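Local coordinates for D-alanyl-D-alanine carboxypeptidase (Penicillin binding protein) family protein (Francisella tularensis subsp. tularensis, PDB 6OSU) that probably trims the terminal D-alanine from peptidoglycan precursor peptides as a serine-type D-Ala-D-Ala carboxypeptidase of the penicillin-binding protein family, at residues A[55-60]-A[156-161]; A[64-69]-A[145-150]. All blocks are in the same frame, centred on the assembly; numbering follows the deposited sequence.

Contact 1 of 2, residues A[55-60]-A[156-161]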
loop_
_atom_site.group_PDB
_atom_site.type_symbol
_atom_site.label_atom_id
_atom_site.label_comp_id
_atom_site.label_asym_id
_atom_site.label_seq_id
_atom_site.Cartn_x
_atom_site.Cartn_y
_atom_site.Cartn_z
ATOM N N ASN A 55 0.220 -7.757 -16.094
ATOM C CA ASN A 55 0.312 -9.125 -15.576
ATOM C C ASN A 55 0.024 -9.175 -14.078
ATOM O O ASN A 55 0.607 -9.971 -13.339
ATOM C CB ASN A 55 1.684 -9.731 -15.882
ATOM C CG ASN A 55 1.936 -9.886 -17.365
ATOM O OD1 ASN A 55 1.076 -10.364 -18.106
ATOM N ND2 ASN A 55 3.123 -9.480 -17.807
ATOM N N MET A 56 -0.891 -8.316 -13.619
ATOM C CA MET A 56 -1.081 -8.137 -12.183
ATOM C C MET A 56 -1.620 -9.380 -11.488
ATOM O O MET A 56 -1.592 -9.430 -10.255
ATOM C CB MET A 56 -2.012 -6.953 -11.907
ATOM C CG MET A 56 -3.465 -7.192 -12.275
ATOM S SD MET A 56 -4.539 -5.855 -11.710
ATOM C CE MET A 56 -6.116 -6.387 -12.371
ATOM N N ASP A 57 -2.087 -10.381 -12.236
ATOM C CA ASP A 57 -2.615 -11.610 -11.661
ATOM C C ASP A 57 -1.751 -12.828 -11.962
ATOM O O ASP A 57 -2.154 -13.952 -11.645
ATOM C CB ASP A 57 -4.043 -11.854 -12.153
ATOM C CG ASP A 57 -5.026 -10.846 -11.596
ATOM O OD1 ASP A 57 -4.920 -10.499 -10.398
ATOM O OD2 ASP A 57 -5.902 -10.395 -12.360
ATOM N N VAL A 58 -0.577 -12.637 -12.561
ATOM C CA VAL A 58 0.318 -13.751 -12.858
ATOM C C VAL A 58 1.052 -14.145 -11.585
ATOM O O VAL A 58 1.582 -13.291 -10.866
ATOM C CB VAL A 58 1.300 -13.380 -13.982
ATOM C CG1 VAL A 58 2.305 -14.502 -14.207
ATOM C CG2 VAL A 58 0.544 -13.082 -15.270
ATOM N N ARG A 59 1.083 -15.441 -11.301
ATOM C CA ARG A 59 1.667 -15.926 -10.059
ATOM C C ARG A 59 3.189 -15.963 -10.167
ATOM O O ARG A 59 3.739 -16.593 -11.077
ATOM C CB ARG A 59 1.099 -17.302 -9.728
ATOM C CG ARG A 59 -0.368 -17.233 -9.355
ATOM C CD ARG A 59 -0.999 -18.595 -9.164
ATOM N NE ARG A 59 -2.387 -18.456 -8.736
ATOM C CZ ARG A 59 -3.138 -19.455 -8.284
ATOM N NH1 ARG A 59 -2.636 -20.680 -8.196
ATOM N NH2 ARG A 59 -4.391 -19.225 -7.917
ATOM N N ARG A 60 3.861 -15.276 -9.248
ATOM C CA ARG A 60 5.313 -15.250 -9.165
ATOM C C ARG A 60 5.729 -15.513 -7.726
ATOM O O ARG A 60 4.899 -15.541 -6.814
ATOM C CB ARG A 60 5.891 -13.909 -9.642
ATOM C CG ARG A 60 5.383 -13.426 -10.981
ATOM C CD ARG A 60 6.262 -12.294 -11.497
ATOM N NE ARG A 60 7.421 -12.792 -12.238
ATOM C CZ ARG A 60 8.635 -12.961 -11.720
ATOM N NH1 ARG A 60 8.864 -12.670 -10.448
ATOM N NH2 ARG A 60 9.620 -13.422 -12.480
ATOM N N MET A 156 -6.879 -12.238 -1.098
ATOM C CA MET A 156 -5.708 -12.586 -1.898
ATOM C C MET A 156 -5.886 -14.020 -2.379
ATOM O O MET A 156 -5.403 -14.974 -1.766
ATOM C CB MET A 156 -4.433 -12.416 -1.080
ATOM C CG MET A 156 -4.332 -11.081 -0.354
ATOM S SD MET A 156 -2.985 -11.044 0.844
ATOM C CE MET A 156 -1.589 -11.389 -0.223
ATOM N N ASN A 157 -6.593 -14.174 -3.496
ATOM C CA ASN A 157 -6.984 -15.488 -3.984
ATOM C C ASN A 157 -5.913 -16.166 -4.825
ATOM O O ASN A 157 -6.089 -17.332 -5.199
ATOM C CB ASN A 157 -8.276 -15.380 -4.801
ATOM C CG ASN A 157 -9.452 -14.917 -3.967
ATOM O OD1 ASN A 157 -10.009 -13.847 -4.203
ATOM N ND2 ASN A 157 -9.837 -15.726 -2.986
ATOM N N ASN A 158 -4.820 -15.477 -5.136
ATOM C CA ASN A 158 -3.743 -16.096 -5.897
ATOM C C ASN A 158 -2.442 -16.006 -5.114
ATOM O O ASN A 158 -1.422 -15.545 -5.637
ATOM C CB ASN A 158 -3.606 -15.437 -7.269
ATOM C CG ASN A 158 -4.830 -15.645 -8.136
ATOM O OD1 ASN A 158 -5.288 -16.773 -8.322
ATOM N ND2 ASN A 158 -5.374 -14.556 -8.664
ATOM N N THR A 159 -2.475 -16.450 -3.861
ATOM C CA THR A 159 -1.351 -16.305 -2.947
ATOM C C THR A 159 -1.261 -17.543 -2.075
ATOM O O THR A 159 -2.271 -17.993 -1.529
ATOM C CB THR A 159 -1.513 -15.055 -2.074
ATOM O OG1 THR A 159 -1.235 -13.892 -2.858
ATOM C CG2 THR A 159 -0.568 -15.091 -0.884
ATOM N N HIS A 160 -0.057 -18.096 -1.955
ATOM C CA HIS A 160 0.177 -19.214 -1.050
ATOM C C HIS A 160 1.591 -19.106 -0.507
ATOM O O HIS A 160 2.554 -19.123 -1.278
ATOM C CB HIS A 160 -0.027 -20.558 -1.746
ATOM C CG HIS A 160 0.110 -21.729 -0.827
ATOM N ND1 HIS A 160 -0.912 -22.153 -0.007
ATOM C CD2 HIS A 160 1.161 -22.543 -0.570
ATOM C CE1 HIS A 160 -0.503 -23.190 0.703
ATOM N NE2 HIS A 160 0.752 -23.446 0.381
ATOM N N PHE A 161 1.709 -19.004 0.812
ATOM C CA PHE A 161 2.999 -18.906 1.479
ATOM C C PHE A 161 3.456 -20.279 1.952
ATOM O O PHE A 161 2.650 -21.092 2.410
ATOM C CB PHE A 161 2.917 -17.939 2.659
ATOM C CG PHE A 161 2.556 -16.537 2.263
ATOM C CD1 PHE A 161 3.448 -15.756 1.545
ATOM C CD2 PHE A 161 1.330 -15.997 2.609
ATOM C CE1 PHE A 161 3.125 -14.463 1.179
ATOM C CE2 PHE A 161 0.998 -14.704 2.249
ATOM C CZ PHE A 161 1.899 -13.934 1.533
HETATM O O HOH W 1 -4.495 -11.660 -7.794
#
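Arg59 and Asn158 bring two surface loops together, their CA atoms 6.8 Å apart, the nearest across the two segments. Neither loop is helix or strand here. Segment 55-60 opens with a type I beta turn from Asn55 to Val58, closed by Val58 N to Asn55 O at 3.0 Å, and then straightens. Between the segments the grip is polar and made by side chains. Arg59 is extended from CG to NE, which carries its guanidinium across the gap to Asn158, and the two side chains cross at about a right angle. NH2 of Arg59 gives a nearly straight bond (171°) to OD1 of Asn158 at 2.6 Å; the N-H meets a lone pair of OD1, in the plane of the amide carbonyl, while OD1 lies almost in the guanidinium plane. NE of Arg59 adds a weak, bent bond to the same oxygen at 3.4 Å, so OD1 sits at the guanidinium edge although the two flat groups are turned 54° apart. In this peptidase S11 domain the contact ties the loop after strand 50-54, on its way to helix 66-79, to the loop after helix 140-154, away from the predicted catalytic residues. Both loops also meet the start of helix 176-189: Asp178 accepts from the backbone N of Asn158, and His177 makes a weak hydrogen bond with Asp57. An asparagine suits this position because its amide works in two directions. While OD1 accepts from arginine, ND2 of Asn158 donates to a water at 3.1 Å, and that water is hydrogen-bonded to OD1 of Asp57 at 2.9 Å. Direct contact between the two is long, OD1 of Asp57 and ND2 of Asn158 being 4.4 Å apart.

Contact 2 of 2, residues A[64-69]-A[145-150]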
loop_
_atom_site.group_PDB
_atom_site.type_symbol
_atom_site.label_atom_id
_atom_site.label_comp_id
_atom_site.label_asym_id
_atom_site.label_seq_id
_atom_site.Cartn_x
_atom_site.Cartn_y
_atom_site.Cartn_z
ATOM N N SER A 64 10.913 -11.830 0.115
ATOM C CA SER A 64 10.659 -11.274 1.443
ATOM C C SER A 64 9.378 -10.460 1.523
ATOM O O SER A 64 9.083 -9.953 2.610
ATOM C CB SER A 64 11.825 -10.393 1.903
ATOM O OG SER A 64 12.905 -11.159 2.417
ATOM N N LEU A 65 8.622 -10.313 0.429
ATOM C CA LEU A 65 7.295 -9.720 0.546
ATOM C C LEU A 65 6.404 -10.565 1.443
ATOM O O LEU A 65 5.429 -10.049 2.006
ATOM C CB LEU A 65 6.669 -9.546 -0.836
ATOM C CG LEU A 65 7.497 -8.784 -1.876
ATOM C CD1 LEU A 65 6.633 -8.410 -3.077
ATOM C CD2 LEU A 65 8.151 -7.544 -1.272
ATOM N N THR A 66 6.731 -11.858 1.578
ATOM C CA THR A 66 6.095 -12.720 2.570
ATOM C C THR A 66 6.083 -12.067 3.947
ATOM O O THR A 66 5.092 -12.165 4.680
ATOM C CB THR A 66 6.826 -14.065 2.626
ATOM O OG1 THR A 66 6.852 -14.676 1.325
ATOM C CG2 THR A 66 6.163 -15.003 3.620
ATOM N N LYS A 67 7.175 -11.382 4.309
ATOM C CA LYS A 67 7.286 -10.764 5.627
ATOM C C LYS A 67 6.210 -9.716 5.876
ATOM O O LYS A 67 5.948 -9.381 7.037
ATOM C CB LYS A 67 8.667 -10.128 5.801
ATOM C CG LYS A 67 9.821 -11.119 5.883
ATOM C CD LYS A 67 11.108 -10.413 6.279
ATOM C CE LYS A 67 12.256 -11.394 6.476
ATOM N NZ LYS A 67 12.686 -12.058 5.205
ATOM N N ILE A 68 5.583 -9.188 4.822
ATOM C CA ILE A 68 4.496 -8.236 5.028
ATOM C C ILE A 68 3.307 -8.924 5.678
ATOM O O ILE A 68 2.674 -8.374 6.588
ATOM C CB ILE A 68 4.097 -7.570 3.700
ATOM C CG1 ILE A 68 5.279 -6.801 3.109
ATOM C CG2 ILE A 68 2.911 -6.642 3.908
ATOM C CD1 ILE A 68 4.994 -6.227 1.744
ATOM N N MET A 69 2.981 -10.138 5.220
ATOM C CA MET A 69 1.889 -10.884 5.836
ATOM C C MET A 69 2.221 -11.250 7.274
ATOM O O MET A 69 1.364 -11.152 8.161
ATOM C CB MET A 69 1.575 -12.142 5.028
ATOM C CG MET A 69 0.555 -13.043 5.706
ATOM S SD MET A 69 -1.021 -12.201 5.962
ATOM C CE MET A 69 -1.764 -12.376 4.342
ATOM N N ASP A 145 0.091 -21.656 8.146
ATOM C CA ASP A 145 -1.332 -21.919 7.940
ATOM C C ASP A 145 -2.169 -20.695 8.279
ATOM O O ASP A 145 -3.129 -20.370 7.568
ATOM C CB ASP A 145 -1.776 -23.114 8.785
ATOM C CG ASP A 145 -1.292 -24.434 8.228
ATOM O OD1 ASP A 145 -1.329 -24.602 6.988
ATOM O OD2 ASP A 145 -0.875 -25.301 9.026
ATOM N N LEU A 146 -1.821 -20.003 9.364
ATOM C CA LEU A 146 -2.519 -18.770 9.702
ATOM C C LEU A 146 -2.315 -17.709 8.625
ATOM O O LEU A 146 -3.246 -16.966 8.290
ATOM C CB LEU A 146 -2.041 -18.261 11.058
ATOM C CG LEU A 146 -2.671 -16.955 11.528
ATOM C CD1 LEU A 146 -4.138 -17.158 11.871
ATOM C CD2 LEU A 146 -1.893 -16.418 12.707
ATOM N N MET A 147 -1.100 -17.624 8.072
ATOM C CA MET A 147 -0.844 -16.686 6.982
ATOM C C MET A 147 -1.735 -16.976 5.782
ATOM O O MET A 147 -2.270 -16.052 5.160
ATOM C CB MET A 147 0.624 -16.745 6.562
ATOM C CG MET A 147 1.613 -16.387 7.647
ATOM S SD MET A 147 3.301 -16.663 7.079
ATOM C CE MET A 147 3.413 -15.445 5.772
ATOM N N ASN A 148 -1.903 -18.255 5.440
ATOM C CA ASN A 148 -2.702 -18.603 4.269
ATOM C C ASN A 148 -4.194 -18.392 4.516
ATOM O O ASN A 148 -4.926 -18.030 3.587
ATOM C CB ASN A 148 -2.408 -20.045 3.851
ATOM C CG ASN A 148 -1.014 -20.203 3.263
ATOM O OD1 ASN A 148 -0.534 -19.333 2.536
ATOM N ND2 ASN A 148 -0.353 -21.307 3.588
ATOM N N GLN A 149 -4.661 -18.604 5.749
ATOM C CA GLN A 149 -6.047 -18.279 6.080
ATOM C C GLN A 149 -6.285 -16.779 6.009
ATOM O O GLN A 149 -7.294 -16.324 5.458
ATOM C CB GLN A 149 -6.398 -18.794 7.474
ATOM C CG GLN A 149 -6.413 -20.296 7.613
ATOM C CD GLN A 149 -6.525 -20.723 9.061
ATOM O OE1 GLN A 149 -5.948 -21.732 9.469
ATOM N NE2 GLN A 149 -7.263 -19.950 9.853
ATOM N N THR A 150 -5.372 -15.996 6.585
ATOM C CA THR A 150 -5.511 -14.546 6.554
ATOM C C THR A 150 -5.499 -14.027 5.122
ATOM O O THR A 150 -6.237 -13.094 4.784
ATOM C CB THR A 150 -4.396 -13.900 7.379
ATOM O OG1 THR A 150 -4.491 -14.342 8.740
ATOM C CG2 THR A 150 -4.504 -12.381 7.341
#
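Met69 and Met147 pack against each other where the start of helix 66-79 meets helix 140-154, their side chains running antiparallel alongside each other. The tight part centres on the methyl of Met147: its CE lies 3.5 Å from CG2 of Thr66 and 3.7 Å from CG of Met69. With OG1 beside the backbone N (chi1 -56°), Thr66 has its CG2 methyl anti to that N and facing methionine, while OG1 bonds to Ala63 O. Unbranched, flexible methionines suit this buried helix interface. Ser64 and Lys67 of the SxxK motif, the predicted nucleophile and proton acceptor, belong to the same segment; NZ of Lys67 donates to OG of Ser64 at 2.9 Å, and the CB of Lys67 leaves the backbone away from segment 145-150. Toward the looser side, at partly exposed Thr150, contact thins to SD of Met69 against CG2 of Thr150 at 3.8 Å. The bend of Met69 at chi2 brings SD there, and that at chi3 carries CE toward O of Met147. Threonine serves both needs: the methyl faces Met69, while OG1 of Thr150 bonds to Leu146 O at 2.9 Å from above the carbonyl plane, on the face opposite the helical N-H of Thr150.

In the fold
Contact 2 is nested along the chain inside the loop closed by contact 1: the order is 55-60, 64-69, 145-150, 156-161, all within the D-alanyl-D-alanine carboxypeptidase region of the chain. Their centres lie about 13 Å apart, on the same side of the chain's centre. Contact 1 joins the loops that lead into helix 66-79 and out of helix 140-154, whereas contact 2 joins those helices themselves. Phe161 connects the two: its backbone N probably hydrogen-bonds to OD1 of Asn148 at 2.8 Å, and its ring packs on Thr66 and Met147. The surface link thus continues into the helical core, whose helix 66-79 starts just after predicted catalytic Ser64 and includes Lys67.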